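PDB 2CAL: rusticyanin from Thiobacillus ferrooxidans, which carries electrons from cytochrome c552 to the A-type oxidase in the periplasm as a monomeric blue copper protein of the iron respiratory chain. Local coordinates for residues L2-E8 with G107-P112; D28-G34 with P61-P66; A69-F75 with T122-P128. The protein carries 1 engineered substitution. All coordinates share one frame. Residues are numbered along the deposited sequence.

Contact 1: L2-E8 with G107-P112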
loop_
_atom_site.group_PDB
_atom_site.type_symbol
_atom_site.label_atom_id
_atom_site.label_comp_id
_atom_site.label_asym_id
_atom_site.label_seq_id
_atom_site.Cartn_x
_atom_site.Cartn_y
_atom_site.Cartn_z
ATOM N N LEU A 2 -2.364 8.037 12.731
ATOM C CA LEU A 2 -2.032 7.686 11.357
ATOM C C LEU A 2 -0.960 8.633 10.785
ATOM O O LEU A 2 -0.840 9.758 11.278
ATOM C CB LEU A 2 -3.249 7.746 10.423
ATOM C CG LEU A 2 -4.362 6.739 10.661
ATOM C CD1 LEU A 2 -5.614 7.008 9.814
ATOM C CD2 LEU A 2 -3.857 5.326 10.399
ATOM N N ASP A 3 -0.229 8.200 9.750
ATOM C CA ASP A 3 0.697 9.050 9.028
ATOM C C ASP A 3 -0.120 9.945 8.101
ATOM O O ASP A 3 -0.796 9.472 7.164
ATOM C CB ASP A 3 1.669 8.179 8.231
ATOM C CG ASP A 3 2.548 8.945 7.248
ATOM O OD1 ASP A 3 2.647 10.184 7.346
ATOM O OD2 ASP A 3 3.161 8.211 6.416
ATOM N N THR A 4 -0.008 11.255 8.333
ATOM C CA THR A 4 -0.777 12.225 7.564
ATOM C C THR A 4 0.173 13.302 7.055
ATOM O O THR A 4 -0.245 14.422 6.749
ATOM C CB THR A 4 -1.879 12.905 8.391
ATOM O OG1 THR A 4 -1.268 13.505 9.549
ATOM C CG2 THR A 4 -2.935 11.901 8.839
ATOM N N THR A 5 1.446 12.988 6.912
ATOM C CA THR A 5 2.421 13.896 6.323
ATOM C C THR A 5 2.874 13.468 4.935
ATOM O O THR A 5 3.290 12.321 4.788
ATOM C CB THR A 5 3.627 13.960 7.267
ATOM O OG1 THR A 5 3.171 14.397 8.560
ATOM C CG2 THR A 5 4.579 15.055 6.801
ATOM N N TRP A 6 2.792 14.351 3.982
ATOM C CA TRP A 6 2.912 13.999 2.586
ATOM C C TRP A 6 3.916 14.919 1.884
ATOM O O TRP A 6 4.074 16.081 2.218
ATOM C CB TRP A 6 1.584 14.091 1.832
ATOM C CG TRP A 6 0.551 13.189 2.483
ATOM C CD1 TRP A 6 -0.227 13.553 3.556
ATOM C CD2 TRP A 6 0.214 11.849 2.152
ATOM N NE1 TRP A 6 -1.034 12.489 3.892
ATOM C CE2 TRP A 6 -0.803 11.430 3.052
ATOM C CE3 TRP A 6 0.646 10.960 1.156
ATOM C CZ2 TRP A 6 -1.359 10.157 2.990
ATOM C CZ3 TRP A 6 0.079 9.666 1.095
ATOM C CH2 TRP A 6 -0.934 9.303 2.027
ATOM N N LYS A 7 4.590 14.370 0.878
ATOM C CA LYS A 7 5.477 15.084 -0.024
ATOM C C LYS A 7 4.908 14.948 -1.444
ATOM O O LYS A 7 3.990 14.164 -1.700
ATOM C CB LYS A 7 6.897 14.562 0.113
ATOM C CG LYS A 7 7.600 14.803 1.407
ATOM C CD LYS A 7 9.041 14.288 1.434
ATOM C CE LYS A 7 9.173 13.180 2.458
ATOM N NZ LYS A 7 10.568 12.960 2.944
ATOM N N GLU A 8 5.437 15.728 -2.392
ATOM C CA GLU A 8 4.944 15.643 -3.771
ATOM C C GLU A 8 6.040 15.192 -4.726
ATOM O O GLU A 8 7.190 15.597 -4.531
ATOM C CB GLU A 8 4.383 17.014 -4.218
ATOM C CG GLU A 8 3.122 17.344 -3.389
ATOM C CD GLU A 8 1.829 16.641 -3.767
ATOM O OE1 GLU A 8 1.712 16.155 -4.928
ATOM O OE2 GLU A 8 0.860 16.553 -2.942
ATOM N N GLY A 107 -0.244 2.866 9.071
ATOM C CA GLY A 107 -0.830 3.291 7.807
ATOM C C GLY A 107 -1.019 4.795 7.721
ATOM O O GLY A 107 -0.558 5.512 8.609
ATOM N N THR A 108 -1.717 5.173 6.657
ATOM C CA THR A 108 -1.840 6.590 6.326
ATOM C C THR A 108 -3.277 7.105 6.488
ATOM O O THR A 108 -4.258 6.345 6.503
ATOM C CB THR A 108 -1.393 6.821 4.863
ATOM O OG1 THR A 108 -2.407 6.387 3.922
ATOM C CG2 THR A 108 -0.153 6.007 4.526
ATOM N N GLY A 109 -3.376 8.418 6.577
ATOM C CA GLY A 109 -4.673 9.057 6.331
ATOM C C GLY A 109 -4.914 9.017 4.825
ATOM O O GLY A 109 -4.259 8.371 3.975
ATOM N N PHE A 110 -5.909 9.831 4.438
ATOM C CA PHE A 110 -6.237 10.001 3.041
ATOM C C PHE A 110 -5.120 10.831 2.384
ATOM O O PHE A 110 -4.644 11.828 2.897
ATOM C CB PHE A 110 -7.606 10.692 2.888
ATOM C CG PHE A 110 -8.687 9.760 3.399
ATOM C CD1 PHE A 110 -8.970 8.560 2.853
ATOM C CD2 PHE A 110 -9.440 10.138 4.532
ATOM C CE1 PHE A 110 -9.935 7.678 3.319
ATOM C CE2 PHE A 110 -10.404 9.266 4.999
ATOM C CZ PHE A 110 -10.685 8.049 4.425
ATOM N N SER A 111 -4.737 10.384 1.199
ATOM C CA SER A 111 -3.658 11.079 0.481
ATOM C C SER A 111 -4.146 12.323 -0.239
ATOM O O SER A 111 -5.331 12.422 -0.630
ATOM C CB SER A 111 -3.074 10.123 -0.567
ATOM O OG SER A 111 -4.023 9.699 -1.526
ATOM N N PRO A 112 -3.241 13.267 -0.514
ATOM C CA PRO A 112 -3.575 14.363 -1.427
ATOM C C PRO A 112 -3.992 13.784 -2.773
ATOM O O PRO A 112 -3.433 12.802 -3.298
ATOM C CB PRO A 112 -2.244 15.145 -1.604
ATOM C CG PRO A 112 -1.365 14.738 -0.437
ATOM C CD PRO A 112 -1.838 13.358 -0.057
HETATM O O HOH W 1 -3.524 12.153 5.383
#

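Contact 2: D28-G34 with P61-P66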
loop_
_atom_site.group_PDB
_atom_site.type_symbol
_atom_site.label_atom_id
_atom_site.label_comp_id
_atom_site.label_asym_id
_atom_site.label_seq_id
_atom_site.Cartn_x
_atom_site.Cartn_y
_atom_site.Cartn_z
ATOM N N ASP A 28 1.274 -14.100 -8.060
ATOM C CA ASP A 28 0.714 -12.914 -7.415
ATOM C C ASP A 28 1.180 -12.770 -5.982
ATOM O O ASP A 28 0.529 -12.195 -5.101
ATOM C CB ASP A 28 -0.798 -12.935 -7.413
ATOM C CG ASP A 28 -1.424 -12.630 -8.761
ATOM O OD1 ASP A 28 -0.838 -11.766 -9.444
ATOM O OD2 ASP A 28 -2.479 -13.225 -9.039
ATOM N N THR A 29 2.370 -13.267 -5.708
ATOM C CA THR A 29 3.034 -13.106 -4.417
ATOM C C THR A 29 4.361 -12.370 -4.557
ATOM O O THR A 29 5.160 -12.678 -5.458
ATOM C CB THR A 29 3.265 -14.507 -3.787
ATOM O OG1 THR A 29 1.983 -15.118 -3.564
ATOM C CG2 THR A 29 4.003 -14.283 -2.492
ATOM N N VAL A 30 4.609 -11.477 -3.636
ATOM C CA VAL A 30 5.839 -10.691 -3.575
ATOM C C VAL A 30 6.568 -11.010 -2.249
ATOM O O VAL A 30 5.994 -10.732 -1.187
ATOM C CB VAL A 30 5.646 -9.178 -3.711
ATOM C CG1 VAL A 30 6.967 -8.414 -3.673
ATOM C CG2 VAL A 30 4.878 -8.821 -4.998
ATOM N N THR A 31 7.764 -11.567 -2.329
ATOM C CA THR A 31 8.476 -12.034 -1.114
ATOM C C THR A 31 9.638 -11.124 -0.773
ATOM O O THR A 31 10.472 -10.849 -1.655
ATOM C CB THR A 31 8.959 -13.485 -1.343
ATOM O OG1 THR A 31 7.821 -14.358 -1.500
ATOM C CG2 THR A 31 9.707 -14.053 -0.148
ATOM N N TYR A 32 9.749 -10.697 0.447
ATOM C CA TYR A 32 10.766 -9.804 0.974
ATOM C C TYR A 32 11.735 -10.536 1.918
ATOM O O TYR A 32 11.385 -11.592 2.434
ATOM C CB TYR A 32 10.148 -8.612 1.725
ATOM C CG TYR A 32 9.198 -7.810 0.856
ATOM C CD1 TYR A 32 7.908 -8.150 0.592
ATOM C CD2 TYR A 32 9.677 -6.615 0.244
ATOM C CE1 TYR A 32 7.065 -7.401 -0.211
ATOM C CE2 TYR A 32 8.837 -5.854 -0.584
ATOM C CZ TYR A 32 7.551 -6.248 -0.793
ATOM O OH TYR A 32 6.688 -5.545 -1.600
ATOM N N SER A 33 12.934 -9.989 2.062
ATOM C CA SER A 33 13.992 -10.622 2.852
ATOM C C SER A 33 14.944 -9.561 3.334
ATOM O O SER A 33 15.115 -8.501 2.754
ATOM C CB SER A 33 14.716 -11.674 2.032
ATOM O OG SER A 33 15.224 -11.092 0.838
ATOM N N GLY A 34 15.653 -9.820 4.445
ATOM C CA GLY A 34 16.598 -8.938 5.060
ATOM C C GLY A 34 16.154 -8.309 6.370
ATOM O O GLY A 34 15.000 -8.545 6.804
ATOM N N PRO A 61 -0.988 -7.876 -4.773
ATOM C CA PRO A 61 -0.323 -9.136 -4.487
ATOM C C PRO A 61 -0.276 -9.407 -3.005
ATOM O O PRO A 61 -0.342 -8.524 -2.135
ATOM C CB PRO A 61 1.079 -8.906 -5.066
ATOM C CG PRO A 61 1.301 -7.442 -4.830
ATOM C CD PRO A 61 -0.045 -6.815 -5.156
ATOM N N THR A 62 -0.108 -10.683 -2.677
ATOM C CA THR A 62 0.138 -11.043 -1.288
ATOM C C THR A 62 1.613 -10.817 -0.960
ATOM O O THR A 62 2.515 -11.236 -1.691
ATOM C CB THR A 62 -0.246 -12.501 -1.044
ATOM O OG1 THR A 62 -1.671 -12.602 -1.274
ATOM C CG2 THR A 62 0.078 -12.966 0.364
ATOM N N LEU A 63 1.871 -10.053 0.111
ATOM C CA LEU A 63 3.241 -9.754 0.535
ATOM C C LEU A 63 3.724 -10.734 1.581
ATOM O O LEU A 63 3.051 -10.848 2.632
ATOM C CB LEU A 63 3.348 -8.338 1.062
ATOM C CG LEU A 63 2.628 -7.235 0.258
ATOM C CD1 LEU A 63 2.905 -5.866 0.893
ATOM C CD2 LEU A 63 3.080 -7.254 -1.194
ATOM N N GLU A 64 4.834 -11.382 1.358
ATOM C CA GLU A 64 5.424 -12.342 2.323
ATOM C C GLU A 64 6.604 -11.659 2.973
ATOM O O GLU A 64 7.631 -11.327 2.329
ATOM C CB GLU A 64 5.814 -13.616 1.596
ATOM C CG GLU A 64 4.623 -14.345 1.021
ATOM C CD GLU A 64 3.833 -15.216 1.990
ATOM O OE1 GLU A 64 4.266 -15.467 3.149
ATOM O OE2 GLU A 64 2.752 -15.705 1.588
ATOM N N ILE A 65 6.514 -11.367 4.252
ATOM C CA ILE A 65 7.482 -10.609 5.033
ATOM C C ILE A 65 8.069 -11.440 6.159
ATOM O O ILE A 65 7.307 -12.119 6.848
ATOM C CB ILE A 65 6.840 -9.308 5.565
ATOM C CG1 ILE A 65 6.496 -8.400 4.347
ATOM C CG2 ILE A 65 7.667 -8.589 6.621
ATOM C CD1 ILE A 65 5.711 -7.185 4.793
ATOM N N PRO A 66 9.371 -11.448 6.375
ATOM C CA PRO A 66 9.932 -12.274 7.462
ATOM C C PRO A 66 9.599 -11.641 8.804
ATOM O O PRO A 66 9.734 -10.454 9.029
ATOM C CB PRO A 66 11.436 -12.268 7.246
ATOM C CG PRO A 66 11.709 -11.366 6.113
ATOM C CD PRO A 66 10.430 -10.730 5.663
HETATM O O HOH W 2 -2.024 -13.495 -3.886
#

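Contact 3: A69-F75 with T122-P128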
loop_
_atom_site.group_PDB
_atom_site.type_symbol
_atom_site.label_atom_id
_atom_site.label_comp_id
_atom_site.label_asym_id
_atom_site.label_seq_id
_atom_site.Cartn_x
_atom_site.Cartn_y
_atom_site.Cartn_z
ATOM N N ALA A 69 11.499 -8.455 10.732
ATOM C CA ALA A 69 12.009 -7.423 9.840
ATOM C C ALA A 69 11.363 -6.079 10.145
ATOM O O ALA A 69 10.189 -5.968 10.535
ATOM C CB ALA A 69 11.715 -7.775 8.388
ATOM N N THR A 70 12.150 -5.023 9.946
ATOM C CA THR A 70 11.617 -3.670 9.827
ATOM C C THR A 70 11.022 -3.478 8.434
ATOM O O THR A 70 11.681 -3.802 7.465
ATOM C CB THR A 70 12.705 -2.633 10.068
ATOM O OG1 THR A 70 13.228 -2.838 11.398
ATOM C CG2 THR A 70 12.183 -1.214 9.972
ATOM N N VAL A 71 9.803 -2.977 8.356
ATOM C CA VAL A 71 9.112 -2.817 7.082
ATOM C C VAL A 71 9.004 -1.297 6.836
ATOM O O VAL A 71 8.322 -0.591 7.569
ATOM C CB VAL A 71 7.732 -3.489 7.038
ATOM C CG1 VAL A 71 7.135 -3.377 5.616
ATOM C CG2 VAL A 71 7.783 -4.946 7.474
ATOM N N ASP A 72 9.687 -0.815 5.805
ATOM C CA ASP A 72 9.604 0.594 5.422
ATOM C C ASP A 72 8.678 0.639 4.224
ATOM O O ASP A 72 8.975 0.089 3.145
ATOM C CB ASP A 72 10.987 1.124 5.074
ATOM C CG ASP A 72 11.873 1.344 6.277
ATOM O OD1 ASP A 72 11.461 1.336 7.467
ATOM O OD2 ASP A 72 13.085 1.554 6.021
ATOM N N VAL A 73 7.520 1.246 4.436
ATOM C CA VAL A 73 6.483 1.357 3.400
ATOM C C VAL A 73 6.542 2.783 2.802
ATOM O O VAL A 73 6.509 3.775 3.523
ATOM C CB VAL A 73 5.078 1.099 3.952
ATOM C CG1 VAL A 73 4.046 1.161 2.829
ATOM C CG2 VAL A 73 5.037 -0.273 4.622
ATOM N N THR A 74 6.574 2.833 1.498
ATOM C CA THR A 74 6.358 4.064 0.725
ATOM C C THR A 74 5.038 3.895 -0.022
ATOM O O THR A 74 4.821 2.860 -0.658
ATOM C CB THR A 74 7.475 4.275 -0.310
ATOM O OG1 THR A 74 8.748 4.277 0.370
ATOM C CG2 THR A 74 7.294 5.611 -1.011
ATOM N N PHE A 75 4.114 4.842 0.160
ATOM C CA PHE A 75 2.824 4.804 -0.515
ATOM C C PHE A 75 2.630 6.054 -1.360
ATOM O O PHE A 75 2.817 7.167 -0.853
ATOM C CB PHE A 75 1.684 4.690 0.523
ATOM C CG PHE A 75 0.298 4.792 -0.108
ATOM C CD1 PHE A 75 -0.142 3.930 -1.086
ATOM C CD2 PHE A 75 -0.557 5.814 0.296
ATOM C CE1 PHE A 75 -1.383 4.032 -1.660
ATOM C CE2 PHE A 75 -1.828 5.934 -0.271
ATOM C CZ PHE A 75 -2.225 5.068 -1.249
ATOM N N THR A 122 4.054 9.285 0.828
ATOM C CA THR A 122 4.525 9.278 2.219
ATOM C C THR A 122 5.274 7.994 2.523
ATOM O O THR A 122 5.211 7.015 1.769
ATOM C CB THR A 122 3.336 9.477 3.172
ATOM O OG1 THR A 122 3.853 9.792 4.492
ATOM C CG2 THR A 122 2.437 8.290 3.296
ATOM N N ASP A 123 6.015 8.054 3.611
ATOM C CA ASP A 123 6.781 6.918 4.115
ATOM C C ASP A 123 6.395 6.665 5.569
ATOM O O ASP A 123 6.308 7.610 6.346
ATOM C CB ASP A 123 8.266 7.205 4.008
ATOM C CG ASP A 123 8.814 7.007 2.617
ATOM O OD1 ASP A 123 9.182 5.836 2.303
ATOM O OD2 ASP A 123 8.866 8.023 1.914
ATOM N N PHE A 124 6.254 5.404 5.920
ATOM C CA PHE A 124 6.104 5.052 7.355
ATOM C C PHE A 124 6.869 3.734 7.623
ATOM O O PHE A 124 7.122 2.979 6.684
ATOM C CB PHE A 124 4.659 4.982 7.772
ATOM C CG PHE A 124 3.818 3.902 7.168
ATOM C CD1 PHE A 124 3.759 2.638 7.710
ATOM C CD2 PHE A 124 3.056 4.135 6.028
ATOM C CE1 PHE A 124 2.974 1.652 7.125
ATOM C CE2 PHE A 124 2.287 3.148 5.454
ATOM C CZ PHE A 124 2.228 1.880 5.982
ATOM N N THR A 125 7.168 3.524 8.888
ATOM C CA THR A 125 7.827 2.274 9.294
ATOM C C THR A 125 6.872 1.421 10.092
ATOM O O THR A 125 5.912 1.897 10.718
ATOM C CB THR A 125 9.070 2.617 10.094
ATOM O OG1 THR A 125 9.956 1.482 10.162
ATOM C CG2 THR A 125 8.793 2.921 11.563
ATOM N N TRP A 126 7.106 0.125 10.126
ATOM C CA TRP A 126 6.227 -0.875 10.684
ATOM C C TRP A 126 7.052 -2.024 11.207
ATOM O O TRP A 126 7.930 -2.524 10.507
ATOM C CB TRP A 126 5.211 -1.337 9.620
ATOM C CG TRP A 126 4.184 -2.361 10.010
ATOM C CD1 TRP A 126 3.489 -2.424 11.215
ATOM C CD2 TRP A 126 3.688 -3.464 9.206
ATOM N NE1 TRP A 126 2.626 -3.497 11.174
ATOM C CE2 TRP A 126 2.726 -4.163 9.966
ATOM C CE3 TRP A 126 3.982 -3.946 7.920
ATOM C CZ2 TRP A 126 2.081 -5.277 9.478
ATOM C CZ3 TRP A 126 3.340 -5.055 7.444
ATOM C CH2 TRP A 126 2.398 -5.713 8.218
ATOM N N HIS A 127 6.745 -2.435 12.439
ATOM C CA HIS A 127 7.438 -3.525 13.118
ATOM C C HIS A 127 6.395 -4.558 13.581
ATOM O O HIS A 127 6.128 -4.559 14.782
ATOM C CB HIS A 127 8.228 -2.999 14.327
ATOM C CG HIS A 127 9.415 -2.165 13.998
ATOM N ND1 HIS A 127 10.684 -2.729 13.911
ATOM C CD2 HIS A 127 9.568 -0.846 13.797
ATOM C CE1 HIS A 127 11.524 -1.748 13.623
ATOM N NE2 HIS A 127 10.900 -0.602 13.534
ATOM N N PRO A 128 5.802 -5.325 12.672
ATOM C CA PRO A 128 4.706 -6.219 13.077
ATOM C C PRO A 128 5.159 -7.483 13.807
ATOM O O PRO A 128 6.238 -8.031 13.583
ATOM C CB PRO A 128 4.109 -6.677 11.746
ATOM C CG PRO A 128 5.268 -6.576 10.798
ATOM C CD PRO A 128 6.058 -5.351 11.205
HETATM O O HOH W 3 8.862 -7.174 12.815
HETATM O O HOH W 4 9.308 3.956 4.405
#

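Contact 1: L2-E8 with G107-P112
Near the N-terminus the chain lies along the loop segment 107-112, between strands 104-105 and 119-126, and is tied to it by a single beta bridge between Asp3 and Thr108. Asp3 N donates to Gly107 O (2.9 Å) and Asp3 O accepts from Gly109 N (2.8 Å), so both backbone polar groups of Asp3 are satisfied by the loop. The Asp3 carboxylate works elsewhere: OD1 takes the amide of Thr5 N (3.1 Å), closing an Asx turn, while OD2 bonds the hydroxyl of Thr122 on strand 119-126. Past this turn the backbones diverge, and the indole of Trp6 bridges the gap. Pro112 CD sits 3.6 Å from the centroid of the Trp6 five-membered ring and Ser111 CA 3.7 Å from that of the Trp6 six-membered ring, both over the face as CH-pi contacts. The indole nitrogen has no direct partner in the loop; a water accepts from Trp6 NE1 (2.9 Å) and donates to Phe110 O (2.7 Å). Within the loop, Thr108 OG1 donates to Gly109 O (2.7 Å), and Ser111 OG is hydrogen-bonded to copper-ligand His84 through its carbonyl and to Asn77. Leu2 lies over the loop backbone, CD1 3.6 Å from Thr108 O. Gly107 adopts backbone angles that call for glycine, and a CB on Gly109 would crowd Thr4 CG2. With backbone polarity met directly and indole polarity through water, directed hydrogen bonds and CH-pi packing of the Trp6 indole on Ser111 and Pro112 hold the N-terminal segment to a loop that itself contacts the copper-ligand region.

Contact 2: D28-G34 with P61-P66
Strands 29-31 and 62-65 run parallel, 4.7 Å apart at closest approach and 21° from exact alignment. Four backbone hydrogen bonds, each 2.9 Å long, join them in the staggered ladder of a parallel pair: Thr62 N to Asp28 O, Val30 N to Thr62 O, Glu64 N to Val30 O and Tyr32 N to Glu64 O. Val30, Thr62 and Glu64 each use both amide and carbonyl in the ladder, and CA-H...O contacts, Thr29 CA to Thr62 O at 3.3 Å and Leu63 CA to Val30 O at 3.4 Å, fill the intervals. One water extends the ladder at its start, donating to Asp28 O (3.1 Å) and lying 2.8 Å from Thr62 OG1. Apolar packing gathers on the face bearing Val30 and Leu63: Val30 CG2 meets Pro61 CB at 3.8 Å, and Val30 CB meets Leu63 CD2 at 4.1 Å. Beyond the strand, Tyr32 carries this packing on, CE1 lying 4.0 Å from Leu63 CB and CD1 4.0 Å from Ile65 CG1. The other face is more polar, with Thr29, Thr31, Thr62 and Glu64; there Thr29 CG2 rests 3.6 Å from Glu64 CG. The phenol oxygen of Tyr32 is hydrogen-bonded to Asp21. In the sheet, strand 29-31 lies between strands 24-26 and 62-65, and strand 62-65 is flanked on its other side by the parallel strand 148-153. The Leu63 and Tyr32 side chains face strands 36-43 and 53-55 of the second sheet, touching Val39 and Val55 across the interior of the beta sandwich.

Contact 3: A69-F75 with T122-P128
This antiparallel pair belongs to the cupredoxin beta sandwich: strands 70-77 and 119-126 are neighbours in one of its two sheets, their short segments 160° apart. Paired bonds join Val73 with Phe124 and Phe75 with Thr122; at Val71 and Trp126 the bond from Val71 N to Trp126 O is sound and the return bond weak. Rotamers shape how the side chains meet across the pair. On the face carrying Val71, Val73, Phe124 and Trp126, Phe124 takes the p rotamer, which folds its ring back over the neighbouring strand, so that Val73 CB lies 3.8 Å from the Phe124 ring centroid in a CH-pi contact. Trp126 is t instead; its ring reaches Val71, Val71 CB to Trp126 CE3 3.9 Å, and sits edge-to-face with Tyr133. Phe75, also t, leads away from strand 119-126, its side chain about 4 Å from that of the copper ligand His84. On the other face, the non-hydrogen-bonded pairs are stitched by side chains: Asp72 is m and Thr125 t, so OG1 of Thr125 donates to OD1 of Asp72 (3.1 Å). At the next such pair Thr74 and Asp123 are both m, and Thr74 OG1 donates to Asp123 OD1 across a notably short 2.5 Å.

Contacts 1 and 3 meet directly: Thr122 OG1 lies 2.6 Å from both Asp3 OD2 and Thr5 O, and Trp6 CZ3 packs 3.5 Å from Thr122 CG2, so the N-terminal segment borders strand 119-126. Contact 2 lies in the opposing sheet and touches contact 3 across the core, Ile65 CG2 to Val71 CG2 at 3.7 Å; it stays about 12 Å from contact 1 at the nearest atoms. The copper, bound by His84, Cys137 and Met147, lies about 7 Å from the side chains of both Phe110 (contact 1) and Phe75 (contact 3), but about 14 Å from that of Pro61 (contact 2).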